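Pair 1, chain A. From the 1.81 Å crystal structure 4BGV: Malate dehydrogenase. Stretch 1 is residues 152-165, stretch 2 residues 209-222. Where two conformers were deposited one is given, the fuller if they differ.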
# COMPACT_ATOMS: atom_id res chain seq x y z
N LEU A 152 -16.12 -13.35 -5.91
CA LEU A 152 -16.83 -12.28 -6.60
C LEU A 152 -18.24 -12.06 -6.04
O LEU A 152 -18.64 -10.93 -5.80
CB LEU A 152 -16.90 -12.56 -8.10
CG LEU A 152 -17.71 -11.56 -8.95
CD1 LEU A 152 -17.16 -10.14 -8.81
CD2 LEU A 152 -17.71 -12.01 -10.41
N ASP A 153 -18.99 -13.13 -5.83
CA ASP A 153 -20.33 -12.96 -5.28
C ASP A 153 -20.26 -12.31 -3.91
O ASP A 153 -21.09 -11.47 -3.57
CB ASP A 153 -21.10 -14.28 -5.21
CG ASP A 153 -21.42 -14.83 -6.59
OD1 ASP A 153 -21.70 -14.01 -7.50
OD2 ASP A 153 -21.38 -16.07 -6.76
N SER A 154 -19.25 -12.70 -3.12
CA SER A 154 -19.16 -12.17 -1.76
C SER A 154 -18.77 -10.71 -1.77
O SER A 154 -19.26 -9.94 -0.93
CB SER A 154 -18.21 -12.99 -0.87
OG SER A 154 -16.87 -12.84 -1.28
N THR A 155 -17.92 -10.28 -2.70
CA THR A 155 -17.55 -8.88 -2.75
C THR A 155 -18.74 -8.01 -3.11
O THR A 155 -18.92 -6.94 -2.58
CB THR A 155 -16.42 -8.60 -3.75
OG1 THR A 155 -15.64 -9.78 -3.93
CG2 THR A 155 -15.55 -7.49 -3.21
N ARG A 156 -19.59 -8.51 -4.02
CA ARG A 156 -20.80 -7.76 -4.39
C ARG A 156 -21.75 -7.68 -3.20
O ARG A 156 -22.23 -6.61 -2.83
CB ARG A 156 -21.50 -8.38 -5.61
CG ARG A 156 -20.67 -8.28 -6.90
CD ARG A 156 -21.57 -8.39 -8.14
NE ARG A 156 -20.84 -8.14 -9.38
CZ ARG A 156 -20.58 -9.06 -10.30
NH1 ARG A 156 -21.02 -10.31 -10.15
NH2 ARG A 156 -19.89 -8.73 -11.40
N PHE A 157 -22.01 -8.83 -2.58
CA PHE A 157 -22.93 -8.95 -1.44
C PHE A 157 -22.45 -7.99 -0.32
O PHE A 157 -23.24 -7.26 0.27
CB PHE A 157 -22.90 -10.43 -0.98
CG PHE A 157 -24.06 -10.87 -0.10
CD1 PHE A 157 -24.96 -9.97 0.44
CD2 PHE A 157 -24.23 -12.22 0.18
CE1 PHE A 157 -26.00 -10.40 1.26
CE2 PHE A 157 -25.28 -12.67 1.00
CZ PHE A 157 -26.17 -11.76 1.53
N ARG A 158 -21.15 -7.97 -0.06
CA ARG A 158 -20.60 -7.07 0.96
C ARG A 158 -20.77 -5.59 0.61
O ARG A 158 -21.04 -4.75 1.48
CB ARG A 158 -19.11 -7.35 1.19
CG ARG A 158 -18.83 -8.68 1.89
CD ARG A 158 -17.31 -8.99 1.83
NE ARG A 158 -16.54 -8.08 2.66
CZ ARG A 158 -15.21 -8.02 2.66
NH1 ARG A 158 -14.52 -8.82 1.85
NH2 ARG A 158 -14.57 -7.16 3.45
N THR A 159 -20.58 -5.26 -0.66
CA THR A 159 -20.76 -3.87 -1.10
C THR A 159 -22.19 -3.40 -0.81
O THR A 159 -22.39 -2.33 -0.24
CB THR A 159 -20.48 -3.73 -2.61
OG1 THR A 159 -19.12 -4.13 -2.88
CG2 THR A 159 -20.69 -2.29 -3.07
N PHE A 160 -23.17 -4.24 -1.17
CA PHE A 160 -24.58 -3.89 -1.02
C PHE A 160 -24.97 -3.75 0.46
O PHE A 160 -25.70 -2.81 0.85
CB PHE A 160 -25.47 -4.94 -1.70
CG PHE A 160 -25.14 -5.19 -3.16
CD1 PHE A 160 -24.63 -4.18 -3.97
CD2 PHE A 160 -25.37 -6.45 -3.72
CE1 PHE A 160 -24.34 -4.42 -5.32
CE2 PHE A 160 -25.07 -6.70 -5.07
CZ PHE A 160 -24.56 -5.68 -5.87
N LEU A 161 -24.50 -4.68 1.28
CA LEU A 161 -24.75 -4.63 2.72
C LEU A 161 -24.13 -3.38 3.35
O LEU A 161 -24.77 -2.70 4.16
CB LEU A 161 -24.19 -5.88 3.40
CG LEU A 161 -24.91 -7.20 3.17
CD1 LEU A 161 -24.08 -8.36 3.73
CD2 LEU A 161 -26.28 -7.16 3.85
N ALA A 162 -22.89 -3.10 2.99
CA ALA A 162 -22.17 -1.98 3.58
C ALA A 162 -22.85 -0.66 3.23
O ALA A 162 -22.98 0.23 4.07
CB ALA A 162 -20.71 -1.98 3.12
N GLN A 163 -23.32 -0.53 1.99
CA GLN A 163 -23.99 0.69 1.63
C GLN A 163 -25.35 0.80 2.30
O GLN A 163 -25.77 1.89 2.68
CB GLN A 163 -24.07 0.87 0.11
CG GLN A 163 -22.65 1.02 -0.50
CD GLN A 163 -22.56 2.02 -1.65
OE1 GLN A 163 -21.81 3.01 -1.58
NE2 GLN A 163 -23.30 1.76 -2.72
N GLU A 164 -26.03 -0.33 2.49
CA GLU A 164 -27.34 -0.30 3.12
C GLU A 164 -27.24 0.08 4.60
O GLU A 164 -28.10 0.79 5.12
CB GLU A 164 -28.04 -1.65 2.98
CG GLU A 164 -29.50 -1.62 3.39
CD GLU A 164 -30.36 -0.88 2.39
OE1 GLU A 164 -30.03 -0.89 1.19
OE2 GLU A 164 -31.36 -0.27 2.81
N LEU A 165 -26.19 -0.39 5.26
CA LEU A 165 -25.97 -0.15 6.68
C LEU A 165 -25.04 1.03 6.97
O LEU A 165 -24.84 1.40 8.14
CB LEU A 165 -25.43 -1.41 7.35
CG LEU A 165 -26.48 -2.52 7.50
CD1 LEU A 165 -25.84 -3.86 7.79
CD2 LEU A 165 -27.48 -2.15 8.60
N GLU A 209 -33.79 -8.66 -0.76
CA GLU A 209 -33.51 -7.78 -1.90
C GLU A 209 -32.04 -7.80 -2.26
O GLU A 209 -31.66 -7.84 -3.43
CB GLU A 209 -33.93 -6.34 -1.58
CG GLU A 209 -35.43 -6.13 -1.42
CD GLU A 209 -35.78 -4.70 -1.05
OE1 GLU A 209 -34.85 -3.88 -0.88
OE2 GLU A 209 -36.98 -4.38 -0.94
N ILE A 210 -31.20 -7.76 -1.23
CA ILE A 210 -29.76 -7.72 -1.41
C ILE A 210 -29.23 -9.07 -1.92
O ILE A 210 -28.33 -9.12 -2.76
CB ILE A 210 -29.07 -7.26 -0.12
CG1 ILE A 210 -29.38 -5.77 0.11
CG2 ILE A 210 -27.56 -7.51 -0.18
CD1 ILE A 210 -28.81 -5.20 1.40
N VAL A 211 -29.82 -10.15 -1.41
CA VAL A 211 -29.49 -11.48 -1.90
C VAL A 211 -29.80 -11.63 -3.39
O VAL A 211 -28.98 -12.13 -4.16
CB VAL A 211 -30.20 -12.55 -1.06
CG1 VAL A 211 -30.13 -13.91 -1.74
CG2 VAL A 211 -29.57 -12.59 0.35
N LYS A 212 -30.97 -11.17 -3.81
CA LYS A 212 -31.35 -11.25 -5.21
C LYS A 212 -30.43 -10.40 -6.10
O LYS A 212 -30.01 -10.84 -7.17
CB LYS A 212 -32.82 -10.88 -5.39
CG LYS A 212 -33.36 -11.12 -6.79
CD LYS A 212 -34.87 -10.89 -6.86
CE LYS A 212 -35.64 -12.11 -6.37
NZ LYS A 212 -37.07 -12.04 -6.78
N ARG A 213 -30.12 -9.17 -5.67
CA ARG A 213 -29.18 -8.34 -6.43
C ARG A 213 -27.84 -9.02 -6.58
O ARG A 213 -27.20 -8.91 -7.62
CB ARG A 213 -28.97 -6.97 -5.78
CG ARG A 213 -28.18 -5.97 -6.64
CD ARG A 213 -28.05 -4.63 -5.93
NE ARG A 213 -27.27 -3.68 -6.71
CZ ARG A 213 -26.88 -2.49 -6.27
NH1 ARG A 213 -27.19 -2.10 -5.03
NH2 ARG A 213 -26.17 -1.70 -7.07
N THR A 214 -27.42 -9.75 -5.54
CA THR A 214 -26.13 -10.43 -5.59
C THR A 214 -26.20 -11.56 -6.60
O THR A 214 -25.27 -11.75 -7.38
CB THR A 214 -25.75 -10.98 -4.20
OG1 THR A 214 -25.65 -9.89 -3.29
CG2 THR A 214 -24.41 -11.73 -4.25
N ARG A 215 -27.32 -12.28 -6.62
CA ARG A 215 -27.50 -13.37 -7.58
C ARG A 215 -27.34 -12.89 -9.01
O ARG A 215 -26.78 -13.59 -9.86
CB ARG A 215 -28.90 -13.96 -7.48
CG ARG A 215 -29.14 -14.83 -6.30
CD ARG A 215 -30.51 -15.46 -6.42
NE ARG A 215 -30.91 -16.05 -5.15
CZ ARG A 215 -30.40 -17.18 -4.68
NH1 ARG A 215 -29.49 -17.83 -5.39
NH2 ARG A 215 -30.81 -17.66 -3.52
N PHE A 216 -27.87 -11.70 -9.28
CA PHE A 216 -27.89 -11.20 -10.64
C PHE A 216 -26.95 -10.03 -10.81
O PHE A 216 -27.11 -9.23 -11.73
CB PHE A 216 -29.33 -10.86 -11.04
CG PHE A 216 -30.28 -11.98 -10.77
CD1 PHE A 216 -30.04 -13.24 -11.32
CD2 PHE A 216 -31.38 -11.81 -9.95
CE1 PHE A 216 -30.89 -14.29 -11.06
CE2 PHE A 216 -32.23 -12.85 -9.69
CZ PHE A 216 -31.99 -14.10 -10.26
N GLY A 217 -25.97 -9.94 -9.91
CA GLY A 217 -24.98 -8.86 -9.91
C GLY A 217 -24.21 -8.72 -11.21
O GLY A 217 -23.91 -7.61 -11.66
N GLY A 218 -23.89 -9.84 -11.84
CA GLY A 218 -23.17 -9.80 -13.11
C GLY A 218 -24.06 -9.24 -14.21
O GLY A 218 -23.60 -8.45 -15.05
N GLY A 219 -25.33 -9.63 -14.19
CA GLY A 219 -26.31 -9.11 -15.15
C GLY A 219 -26.51 -7.60 -15.00
O GLY A 219 -26.71 -6.89 -16.01
N GLU A 220 -26.47 -7.12 -13.76
CA GLU A 220 -26.63 -5.69 -13.47
C GLU A 220 -25.53 -4.91 -14.19
O GLU A 220 -25.81 -3.88 -14.80
CB GLU A 220 -26.58 -5.41 -11.96
CG GLU A 220 -26.69 -3.93 -11.60
CD GLU A 220 -26.66 -3.66 -10.08
OE1 GLU A 220 -26.36 -4.59 -9.31
OE2 GLU A 220 -26.93 -2.50 -9.67
N ILE A 221 -24.30 -5.39 -14.11
CA ILE A 221 -23.19 -4.72 -14.79
C ILE A 221 -23.32 -4.82 -16.32
O ILE A 221 -23.10 -3.85 -17.04
CB ILE A 221 -21.81 -5.26 -14.35
CG1 ILE A 221 -21.65 -5.12 -12.84
CG2 ILE A 221 -20.68 -4.51 -15.05
CD1 ILE A 221 -21.68 -3.68 -12.36
N VAL A 222 -23.68 -6.00 -16.81
CA VAL A 222 -23.90 -6.17 -18.26
C VAL A 222 -24.90 -5.16 -18.82
O VAL A 222 -24.68 -4.59 -19.90
CB VAL A 222 -24.35 -7.60 -18.60
CG1 VAL A 222 -24.88 -7.67 -20.03
CG2 VAL A 222 -23.17 -8.57 -18.42
O HOH W 1 -22.64 -11.49 -7.86
O HOH W 2 -24.15 -14.39 -8.85

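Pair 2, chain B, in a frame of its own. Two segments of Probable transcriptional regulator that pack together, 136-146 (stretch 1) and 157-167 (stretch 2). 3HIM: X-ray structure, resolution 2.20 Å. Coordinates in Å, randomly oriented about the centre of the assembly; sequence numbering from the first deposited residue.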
# COMPACT_ATOMS: atom_id res chain seq x y z
N THR B 136 -5.90 -14.48 -5.85
CA THR B 136 -5.73 -14.10 -4.46
C THR B 136 -6.98 -13.41 -3.93
O THR B 136 -7.47 -13.75 -2.84
CB THR B 136 -4.46 -13.21 -4.31
OG1 THR B 136 -3.33 -13.94 -4.77
CG2 THR B 136 -4.21 -12.85 -2.87
N THR B 137 -7.51 -12.46 -4.70
CA THR B 137 -8.72 -11.77 -4.28
C THR B 137 -9.89 -12.75 -4.21
O THR B 137 -10.69 -12.68 -3.29
CB THR B 137 -9.08 -10.60 -5.25
OG1 THR B 137 -7.99 -9.68 -5.29
CG2 THR B 137 -10.33 -9.84 -4.77
N LYS B 138 -9.98 -13.65 -5.19
CA LYS B 138 -11.10 -14.59 -5.27
C LYS B 138 -11.22 -15.52 -4.04
O LYS B 138 -12.32 -15.98 -3.70
CB LYS B 138 -11.06 -15.40 -6.59
N VAL B 139 -10.08 -15.76 -3.36
CA VAL B 139 -10.08 -16.56 -2.12
C VAL B 139 -10.96 -15.87 -1.09
O VAL B 139 -11.73 -16.52 -0.37
CB VAL B 139 -8.67 -16.79 -1.53
CG1 VAL B 139 -8.75 -17.48 -0.15
CG2 VAL B 139 -7.80 -17.60 -2.50
N PHE B 140 -10.84 -14.55 -1.04
CA PHE B 140 -11.63 -13.80 -0.08
C PHE B 140 -13.08 -13.68 -0.55
O PHE B 140 -13.99 -13.86 0.25
CB PHE B 140 -11.00 -12.43 0.23
CG PHE B 140 -9.72 -12.52 1.04
CD1 PHE B 140 -9.73 -12.97 2.36
CD2 PHE B 140 -8.50 -12.14 0.48
CE1 PHE B 140 -8.54 -13.05 3.12
CE2 PHE B 140 -7.32 -12.22 1.21
CZ PHE B 140 -7.33 -12.68 2.54
N THR B 141 -13.30 -13.42 -1.84
CA THR B 141 -14.68 -13.29 -2.32
C THR B 141 -15.48 -14.58 -2.12
O THR B 141 -16.65 -14.52 -1.72
CB THR B 141 -14.78 -12.75 -3.79
OG1 THR B 141 -14.11 -13.64 -4.67
CG2 THR B 141 -14.12 -11.41 -3.93
N ARG B 142 -14.86 -15.74 -2.35
CA ARG B 142 -15.50 -17.03 -2.10
C ARG B 142 -15.94 -17.14 -0.63
O ARG B 142 -17.09 -17.49 -0.35
CB ARG B 142 -14.58 -18.20 -2.49
N ILE B 143 -15.05 -16.81 0.30
CA ILE B 143 -15.36 -16.90 1.73
C ILE B 143 -16.51 -15.96 2.07
O ILE B 143 -17.45 -16.36 2.73
CB ILE B 143 -14.11 -16.62 2.62
CG1 ILE B 143 -13.16 -17.82 2.55
CG2 ILE B 143 -14.51 -16.34 4.10
CD1 ILE B 143 -11.70 -17.44 2.78
N ILE B 144 -16.45 -14.73 1.55
CA ILE B 144 -17.47 -13.74 1.83
C ILE B 144 -18.82 -14.19 1.27
O ILE B 144 -19.86 -14.07 1.95
CB ILE B 144 -17.05 -12.34 1.37
CG1 ILE B 144 -15.78 -11.90 2.11
CG2 ILE B 144 -18.18 -11.34 1.64
CD1 ILE B 144 -15.15 -10.61 1.56
N GLU B 145 -18.79 -14.74 0.06
CA GLU B 145 -19.97 -15.34 -0.56
C GLU B 145 -20.50 -16.49 0.29
O GLU B 145 -21.70 -16.56 0.57
CB GLU B 145 -19.62 -15.87 -1.95
CG GLU B 145 -19.48 -14.76 -2.99
CD GLU B 145 -18.95 -15.25 -4.32
OE1 GLU B 145 -18.76 -16.47 -4.52
OE2 GLU B 145 -18.73 -14.39 -5.19
N ALA B 146 -19.61 -17.38 0.72
CA ALA B 146 -20.03 -18.51 1.53
C ALA B 146 -20.83 -18.04 2.74
O ALA B 146 -21.88 -18.59 3.04
CB ALA B 146 -18.83 -19.32 1.96
N ASP B 157 -21.26 -4.91 -0.20
CA ASP B 157 -20.78 -5.14 -1.53
C ASP B 157 -19.63 -6.14 -1.43
O ASP B 157 -18.59 -5.84 -0.84
CB ASP B 157 -20.35 -3.78 -2.11
CG ASP B 157 -19.87 -3.87 -3.54
OD1 ASP B 157 -19.01 -4.72 -3.86
OD2 ASP B 157 -20.34 -3.02 -4.35
N ILE B 158 -19.82 -7.33 -1.97
CA ILE B 158 -18.84 -8.38 -1.80
C ILE B 158 -17.49 -8.01 -2.42
O ILE B 158 -16.45 -8.16 -1.77
CB ILE B 158 -19.33 -9.71 -2.36
CG1 ILE B 158 -20.53 -10.20 -1.56
CG2 ILE B 158 -18.21 -10.76 -2.30
CD1 ILE B 158 -21.18 -11.44 -2.16
N GLU B 159 -17.50 -7.52 -3.66
CA GLU B 159 -16.25 -7.14 -4.33
C GLU B 159 -15.54 -6.00 -3.60
O GLU B 159 -14.32 -6.04 -3.47
CB GLU B 159 -16.50 -6.76 -5.80
N ALA B 160 -16.28 -4.99 -3.11
CA ALA B 160 -15.69 -3.91 -2.30
C ALA B 160 -15.02 -4.46 -1.02
O ALA B 160 -13.93 -4.02 -0.65
CB ALA B 160 -16.73 -2.88 -1.93
N ALA B 161 -15.67 -5.42 -0.37
CA ALA B 161 -15.13 -6.03 0.84
C ALA B 161 -13.84 -6.82 0.58
O ALA B 161 -12.86 -6.68 1.32
CB ALA B 161 -16.18 -6.89 1.53
N ALA B 162 -13.84 -7.63 -0.48
CA ALA B 162 -12.65 -8.37 -0.88
C ALA B 162 -11.51 -7.43 -1.27
O ALA B 162 -10.38 -7.62 -0.81
CB ALA B 162 -12.97 -9.36 -2.00
N LEU B 163 -11.80 -6.40 -2.09
CA LEU B 163 -10.80 -5.35 -2.39
C LEU B 163 -10.23 -4.74 -1.11
O LEU B 163 -9.01 -4.71 -0.93
CB LEU B 163 -11.34 -4.21 -3.27
CG LEU B 163 -10.50 -2.90 -3.25
CD1 LEU B 163 -9.11 -3.04 -3.96
CD2 LEU B 163 -11.25 -1.72 -3.87
N ALA B 164 -11.10 -4.29 -0.20
CA ALA B 164 -10.59 -3.62 0.98
C ALA B 164 -9.66 -4.52 1.79
O ALA B 164 -8.62 -4.07 2.29
CB ALA B 164 -11.71 -3.08 1.84
N ILE B 165 -10.01 -5.80 1.91
CA ILE B 165 -9.18 -6.73 2.66
C ILE B 165 -7.83 -6.97 1.96
O ILE B 165 -6.77 -7.00 2.59
CB ILE B 165 -9.92 -8.07 2.92
CG1 ILE B 165 -10.99 -7.89 4.01
CG2 ILE B 165 -8.94 -9.18 3.32
CD1 ILE B 165 -12.10 -8.95 3.97
N THR B 166 -7.87 -7.13 0.64
CA THR B 166 -6.64 -7.41 -0.09
C THR B 166 -5.77 -6.15 -0.04
O THR B 166 -4.55 -6.23 0.15
CB THR B 166 -6.93 -7.86 -1.53
OG1 THR B 166 -7.68 -6.84 -2.19
CG2 THR B 166 -7.79 -9.07 -1.53
N SER B 167 -6.42 -4.99 -0.15
CA SER B 167 -5.74 -3.71 -0.06
C SER B 167 -5.01 -3.50 1.29
O SER B 167 -3.84 -3.09 1.33
CB SER B 167 -6.71 -2.58 -0.37
OG SER B 167 -6.12 -1.37 -0.00

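Pair 1 and pair 2 each bring two helical segments together in a steeply crossed, roughly antiparallel arrangement. The helix axes approach to 9.1 Å at 143° in pair 1 and to 8.8 Å at 131° in pair 2. The backbones of 14 central residues superpose with an RMSD of 0.5 Å. No hydrogen bond runs directly between the stretches in either pair.

The close point of the crossing is the same in both. In pair 1 the CA atoms of Phe A157 and Thr A214 lie 5.4 Å apart. Their counterparts in pair 2, Thr B141 and Ala B162, have CA atoms 5.5 Å apart. The second helix places a small side chain at this point in both pairs, Thr A214 in pair 1 and Ala B162 in pair 2. Thr A214 turns its hydroxyl back to its own helix, where OG1 donates to Ile A210 O at 2.8 Å. The same OG1 atom lies 3.4 Å from Phe A157 CA. In pair 2 the methyl of Ala B162 sits among Thr B137, Phe B140, Thr B141 and Ile B144. Its CB is only 3.0 Å from Thr B141 CG2, a very tight contact.

Phe A160 matches Ile B144, and both act as knobs. Phe A160 sits among Ile A210, Arg A213, Thr A214 and Glu A220. The guanidinium of Arg A213 lies flat on its ring, with planes at 11° and centres 4.0 Å apart. Glu A220 holds that guanidinium through a salt bridge, with Arg A213 NH2 2.8 Å from Glu A220 OE2. Arg A213 NE also donates to Glu A220 OE1 at 2.9 Å. In pair 2 the position of Arg A213 is taken by Ala B161. Here the side-chain contacts of the knob are apolar: Ile B144 CD1 reaches Ala B161 CB at 3.9 Å, and Ile B144 sits among Ile B158, Ala B161, Ala B162 and Ile B165.

Ile A210 and Ile B158 match in residue type as well as position. Ile A210 CG2 meets Phe A157 CE1 and Phe A160 CB, each at 3.6 Å. Ile B158 CG2 meets Ile B144 CG2 at 4.0 Å, and its CD1 lies 3.8 Å from Glu B145 CG.

Arg A156 and Phe B140 match in position but differ in chemistry. Arg A156 extends past Gly A217, where an ideal CB would lie 2.6 Å from Arg A156 CD, a clash. Its guanidinium has the Gly A217–Gly A218 backbone over one face. Water 1 links the two stretches: it accepts from Arg A156 NH1 at 3.0 Å and lies 2.7 Å from both Asp A153 OD1 and Thr A214 O. In pair 2 the position of Gly A217 holds Ile B165. Its CG2 lies over the face of the Phe B140 ring, 3.8 Å from the centroid, as a CH-pi contact.

The second segments also differ in course. In pair 1 the helix breaks at Phe A216 and a new one starts at Gly A217. In pair 2 one helix runs through the matching positions.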